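Polyketide biosynthesis 3-hydroxy-3-methylglutaryl-ACP synthase PksG (Bacillus subtilis, PDB 4YXV) catalyses the aldol condensation of acetyl-AcpK with a beta-ketothioester polyketide intermediate on a PksL thiolation domain during bacillaene biosynthesis. Local coordinates at residues B[80-85]-B[112-117]; B[288-293]-B[302-307]. The protein carries 1 engineered substitution. All blocks are in the same frame, centred on the assembly; numbering follows the deposited sequence.

In the fold
Strand 74-80 runs into the first segment of interaction 1, and the chain then passes through helix 91-98 and strand 106-111 before 112-117 comes back to it, closing a loop of 26 intervening residues where the chain leads into helix 116-130. Interaction 2 opens only after interaction 1 has closed, so the two lie in series, neither nesting nor crossing. It bridges eight residues, tying the turn that leads into the short, weakly bonded helix 291-294 to helix 301-312. The family's N-terminal and C-terminal sequence ranges thus contribute one contact each. Their centres lie about 17 Å apart, yet they meet directly, G117 O packing 3.3 Å from F303 CZ.

Interaction 1. Residues B[80-85]-B[112-117]; sequences CSESGI and QAAYSG. Engineered in segment 112-117: A114 (natural residue Cys).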
loop_
_atom_site.group_PDB
_atom_site.type_symbol
_atom_site.label_atom_id
_atom_site.label_comp_id
_atom_site.label_asym_id
_atom_site.label_seq_id
_atom_site.Cartn_x
_atom_site.Cartn_y
_atom_site.Cartn_z
ATOM N N CYS B 80 -5.407 -5.163 -0.325
ATOM C CA CYS B 80 -5.348 -4.432 0.909
ATOM C C CYS B 80 -5.217 -5.476 1.987
ATOM O O CYS B 80 -6.087 -6.307 2.112
ATOM C CB CYS B 80 -6.642 -3.656 1.083
ATOM S SG CYS B 80 -7.164 -2.672 -0.361
ATOM N N SER B 81 -4.125 -5.467 2.738
ATOM C CA SER B 81 -3.900 -6.533 3.685
ATOM C C SER B 81 -3.039 -6.092 4.847
ATOM O O SER B 81 -2.367 -5.079 4.779
ATOM C CB SER B 81 -3.246 -7.716 2.958
ATOM O OG SER B 81 -3.217 -8.905 3.747
ATOM N N GLU B 82 -3.100 -6.849 5.931
ATOM C CA GLU B 82 -2.094 -6.766 7.018
ATOM C C GLU B 82 -1.530 -8.139 7.240
ATOM O O GLU B 82 -1.010 -8.447 8.299
ATOM C CB GLU B 82 -2.653 -6.169 8.337
ATOM C CG GLU B 82 -4.042 -6.657 8.808
ATOM C CD GLU B 82 -4.621 -5.789 9.934
ATOM O OE1 GLU B 82 -5.674 -5.144 9.735
ATOM O OE2 GLU B 82 -4.001 -5.710 11.017
ATOM N N SER B 83 -1.648 -8.970 6.218
ATOM C CA SER B 83 -1.204 -10.352 6.309
ATOM C C SER B 83 -0.455 -10.637 5.020
ATOM O O SER B 83 -0.679 -11.612 4.321
ATOM C CB SER B 83 -2.368 -11.312 6.730
ATOM O OG SER B 83 -3.308 -11.659 5.733
ATOM N N GLY B 84 0.481 -9.722 4.743
ATOM C CA GLY B 84 1.346 -9.798 3.597
ATOM C C GLY B 84 2.409 -10.872 3.753
ATOM O O GLY B 84 2.830 -11.194 4.858
ATOM N N ILE B 85 2.839 -11.400 2.615
ATOM C CA ILE B 85 3.693 -12.561 2.520
ATOM C C ILE B 85 5.128 -12.199 2.186
ATOM O O ILE B 85 5.989 -13.061 2.101
ATOM C CB ILE B 85 3.199 -13.490 1.394
ATOM C CG1 ILE B 85 3.117 -12.747 0.063
ATOM C CG2 ILE B 85 1.837 -14.079 1.749
ATOM C CD1 ILE B 85 2.845 -13.651 -1.107
ATOM N N GLN B 112 -2.524 -0.356 6.194
ATOM C CA GLN B 112 -2.798 0.599 7.298
ATOM C C GLN B 112 -3.848 -0.063 8.206
ATOM O O GLN B 112 -4.991 0.366 8.291
ATOM C CB GLN B 112 -3.282 1.965 6.776
ATOM C CG GLN B 112 -3.499 3.055 7.818
ATOM C CD GLN B 112 -2.781 2.822 9.135
ATOM O OE1 GLN B 112 -3.408 2.460 10.126
ATOM N NE2 GLN B 112 -1.474 3.026 9.155
ATOM N N ALA B 113 -3.432 -1.160 8.828
ATOM C CA ALA B 113 -4.315 -2.041 9.578
ATOM C C ALA B 113 -5.625 -2.210 8.808
ATOM O O ALA B 113 -5.576 -2.476 7.627
ATOM C CB ALA B 113 -4.513 -1.494 10.975
ATOM N N ALA B 114 -6.774 -2.062 9.448
ATOM C CA ALA B 114 -8.025 -2.296 8.754
ATOM C C ALA B 114 -8.509 -1.098 7.904
ATOM O O ALA B 114 -9.534 -1.196 7.223
ATOM C CB ALA B 114 -9.096 -2.726 9.717
ATOM N N TYR B 115 -7.757 -0.000 7.867
ATOM C CA TYR B 115 -8.108 1.086 6.968
ATOM C C TYR B 115 -7.691 0.755 5.546
ATOM O O TYR B 115 -8.131 1.406 4.590
ATOM C CB TYR B 115 -7.441 2.368 7.412
ATOM C CG TYR B 115 -7.764 3.577 6.565
ATOM C CD1 TYR B 115 -9.077 3.986 6.357
ATOM C CD2 TYR B 115 -6.752 4.320 5.996
ATOM C CE1 TYR B 115 -9.373 5.106 5.594
ATOM C CE2 TYR B 115 -7.036 5.433 5.238
ATOM C CZ TYR B 115 -8.349 5.833 5.027
ATOM O OH TYR B 115 -8.600 6.935 4.225
ATOM N N SER B 116 -6.845 -0.258 5.395
ATOM C CA SER B 116 -6.275 -0.611 4.091
ATOM C C SER B 116 -7.336 -0.690 3.000
ATOM O O SER B 116 -7.177 -0.116 1.928
ATOM C CB SER B 116 -5.573 -1.958 4.208
ATOM O OG SER B 116 -6.560 -2.950 4.468
ATOM N N GLY B 117 -8.407 -1.434 3.281
ATOM C CA GLY B 117 -9.510 -1.611 2.335
ATOM C C GLY B 117 -10.060 -0.314 1.772
ATOM O O GLY B 117 -10.180 -0.130 0.583
#
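A113 receives the carboxylate of E82: E82 OE1 stands 3.1 Å from A113 C, while E82 CD lies 3.8 Å from A113 CA, so the acid rests against the peptide that joins residues 113 and 114. With chi1 at 44°, CG sits between the backbone N and the carbonyl carbon, and the chain runs extended beyond it, carrying the carboxylate across to this turn. Next comes A114, an engineered residue in place of the natural Cys. A114 N is 3.3 Å from E82 OE1, but the angle is too poor for a hydrogen bond; A114 CB lies 4.2 Å from that oxygen, with H250 also beside it. Further on, S116 presses against C80, S116 OG 3.5 Å from C80 CB, and that hydroxyl also turns back to A113 O in a weak hydrogen bond. G117 finishes the contact by letting C80 approach its backbone, with C80 SG 3.7 Å from G117 CA. On the first segment, S81 accepts from S83 N in an ST turn; S81 OG bonds to S143 O and to D144, and E82 N bonds to the same aspartate, which probably helps hold the base of the acid. By similarity, E82, H250 and the Cys replaced here are the catalytic residues, and their convergence where the chain enters a buried helix is that of an HMG-CoA synthase active site in the thiolase fold.

Interaction 2. Residues B[288-293]-B[302-307]; sequences LNYCQR and LFLALA
Three first torsions bring Y290, C291 and L304 together. In L304, CG lies anti to the backbone N (chi1 -175°), which projects the isobutyl branch at the first segment; in Y290 and C291 the outer group is instead anti to the carbonyl carbon (chi1 -62° and -55°), turning the cysteine sulfur to CG and CD2 of L304 and the tyrosine ring edge past its CD1, while Y290 CB itself makes the closest touch. L304 CD1 lies 3.6 Å from Y290 CB and 4.2 Å from Y290 CD2, near the plane of the ring and at its edge, so the leucine does not stack on the aromatic face. L304 CD2 is 4.0 Å from C291 SG, and the branch point L304 CG is 3.9 Å from that sulfur. L304 is therefore forked between neighbouring residues of the first segment. One residue on, A305 CB comes to 4.2 Å from C291 SG, giving the sulfur a second apolar neighbour on helix 301-312. Farther along, Y290 CE2 comes 4.2 Å from A307 O.

The surroundings enclose this join. Helix 352-357 packs on Y290 through I352, E353 and L356, V11 of strand 5-12 meets L304, and T251 touches both C291 and A305. T251 directly follows H250, so this join borders the loop that holds this probable catalytic histidine.

No hydrogen bond passes between the two segments. The tyrosine hydroxyl bonds instead to D311, and Y290 N to S308 OG, so polar anchors just beyond A307 accompany the apolar contact. Chemically, then, dispersion and shape join these segments directly, while the hydroxyl and backbone N of Y290 find partners in later residues of helix 301-312.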
loop_
_atom_site.group_PDB
_atom_site.type_symbol
_atom_site.label_atom_id
_atom_site.label_comp_id
_atom_site.label_asym_id
_atom_site.label_seq_id
_atom_site.Cartn_x
_atom_site.Cartn_y
_atom_site.Cartn_z
ATOM N N LEU B 288 -24.589 -6.353 9.971
ATOM C CA LEU B 288 -23.936 -7.225 10.941
ATOM C C LEU B 288 -24.152 -8.704 10.671
ATOM O O LEU B 288 -23.563 -9.542 11.333
ATOM C CB LEU B 288 -24.389 -6.878 12.352
ATOM C CG LEU B 288 -23.899 -5.488 12.732
ATOM C CD1 LEU B 288 -24.505 -5.073 14.062
ATOM C CD2 LEU B 288 -22.382 -5.440 12.786
ATOM N N ASN B 289 -24.977 -9.017 9.683
ATOM C CA ASN B 289 -25.357 -10.383 9.431
ATOM C C ASN B 289 -24.170 -11.267 9.102
ATOM O O ASN B 289 -23.936 -12.265 9.771
ATOM C CB ASN B 289 -26.354 -10.422 8.294
ATOM C CG ASN B 289 -27.103 -11.727 8.224
ATOM O OD1 ASN B 289 -26.549 -12.782 7.890
ATOM N ND2 ASN B 289 -28.381 -11.658 8.521
ATOM N N TYR B 290 -23.432 -10.908 8.055
ATOM C CA TYR B 290 -22.352 -11.764 7.560
ATOM C C TYR B 290 -21.143 -11.724 8.458
ATOM O O TYR B 290 -20.367 -12.668 8.454
ATOM C CB TYR B 290 -21.940 -11.408 6.118
ATOM C CG TYR B 290 -23.027 -11.560 5.043
ATOM C CD1 TYR B 290 -24.163 -12.333 5.252
ATOM C CD2 TYR B 290 -22.883 -10.953 3.801
ATOM C CE1 TYR B 290 -25.134 -12.466 4.272
ATOM C CE2 TYR B 290 -23.839 -11.091 2.807
ATOM C CZ TYR B 290 -24.965 -11.850 3.048
ATOM O OH TYR B 290 -25.937 -12.000 2.092
ATOM N N CYS B 291 -20.977 -10.660 9.237
ATOM C CA CYS B 291 -19.806 -10.548 10.114
ATOM C C CYS B 291 -19.849 -11.565 11.253
ATOM O O CYS B 291 -18.805 -12.056 11.685
ATOM C CB CYS B 291 -19.645 -9.115 10.644
ATOM S SG CYS B 291 -19.558 -7.861 9.324
ATOM N N GLN B 292 -21.059 -11.901 11.701
ATOM C CA GLN B 292 -21.306 -12.993 12.662
ATOM C C GLN B 292 -20.896 -14.376 12.151
ATOM O O GLN B 292 -20.691 -15.290 12.925
ATOM C CB GLN B 292 -22.799 -13.101 12.956
ATOM C CG GLN B 292 -23.438 -11.915 13.655
ATOM C CD GLN B 292 -24.951 -12.031 13.673
ATOM O OE1 GLN B 292 -25.509 -13.132 13.605
ATOM N NE2 GLN B 292 -25.620 -10.900 13.709
ATOM N N ARG B 293 -20.853 -14.532 10.835
ATOM C CA ARG B 293 -20.577 -15.804 10.192
ATOM C C ARG B 293 -19.097 -15.969 9.907
ATOM O O ARG B 293 -18.655 -17.059 9.582
ATOM C CB ARG B 293 -21.288 -15.876 8.841
ATOM C CG ARG B 293 -22.750 -15.446 8.822
ATOM C CD ARG B 293 -23.672 -16.533 9.311
ATOM N NE ARG B 293 -23.540 -17.806 8.590
ATOM C CZ ARG B 293 -24.201 -18.142 7.483
ATOM N NH1 ARG B 293 -25.055 -17.298 6.890
ATOM N NH2 ARG B 293 -23.982 -19.332 6.948
ATOM N N LEU B 302 -15.210 -3.829 6.903
ATOM C CA LEU B 302 -16.204 -2.842 6.504
ATOM C C LEU B 302 -16.905 -3.271 5.250
ATOM O O LEU B 302 -18.118 -3.175 5.162
ATOM C CB LEU B 302 -15.597 -1.467 6.293
ATOM C CG LEU B 302 -16.509 -0.464 5.578
ATOM C CD1 LEU B 302 -17.776 -0.177 6.366
ATOM C CD2 LEU B 302 -15.735 0.821 5.349
ATOM N N PHE B 303 -16.145 -3.712 4.257
ATOM C CA PHE B 303 -16.727 -4.151 2.972
ATOM C C PHE B 303 -17.726 -5.276 3.184
ATOM O O PHE B 303 -18.802 -5.289 2.569
ATOM C CB PHE B 303 -15.648 -4.617 1.998
ATOM C CG PHE B 303 -14.767 -3.530 1.471
ATOM C CD1 PHE B 303 -15.183 -2.227 1.427
ATOM C CD2 PHE B 303 -13.535 -3.845 0.940
ATOM C CE1 PHE B 303 -14.360 -1.228 0.915
ATOM C CE2 PHE B 303 -12.706 -2.869 0.425
ATOM C CZ PHE B 303 -13.122 -1.550 0.419
ATOM N N LEU B 304 -17.384 -6.199 4.075
ATOM C CA LEU B 304 -18.310 -7.261 4.447
ATOM C C LEU B 304 -19.628 -6.688 5.014
ATOM O O LEU B 304 -20.733 -7.084 4.599
ATOM C CB LEU B 304 -17.655 -8.163 5.476
ATOM C CG LEU B 304 -18.444 -9.380 5.891
ATOM C CD1 LEU B 304 -18.867 -10.180 4.676
ATOM C CD2 LEU B 304 -17.594 -10.234 6.814
ATOM N N ALA B 305 -19.506 -5.731 5.934
ATOM C CA ALA B 305 -20.678 -5.100 6.525
ATOM C C ALA B 305 -21.511 -4.386 5.490
ATOM O O ALA B 305 -22.742 -4.335 5.591
ATOM C CB ALA B 305 -20.265 -4.131 7.609
ATOM N N LEU B 306 -20.845 -3.827 4.496
ATOM C CA LEU B 306 -21.538 -3.128 3.417
ATOM C C LEU B 306 -22.257 -4.160 2.543
ATOM O O LEU B 306 -23.394 -3.979 2.156
ATOM C CB LEU B 306 -20.530 -2.296 2.595
ATOM C CG LEU B 306 -21.059 -1.617 1.345
ATOM C CD1 LEU B 306 -22.193 -0.700 1.749
ATOM C CD2 LEU B 306 -19.971 -0.825 0.642
ATOM N N ALA B 307 -21.578 -5.257 2.250
ATOM C CA ALA B 307 -22.157 -6.282 1.429
ATOM C C ALA B 307 -23.322 -6.899 2.133
ATOM O O ALA B 307 -24.346 -7.126 1.526
ATOM C CB ALA B 307 -21.146 -7.360 1.139
#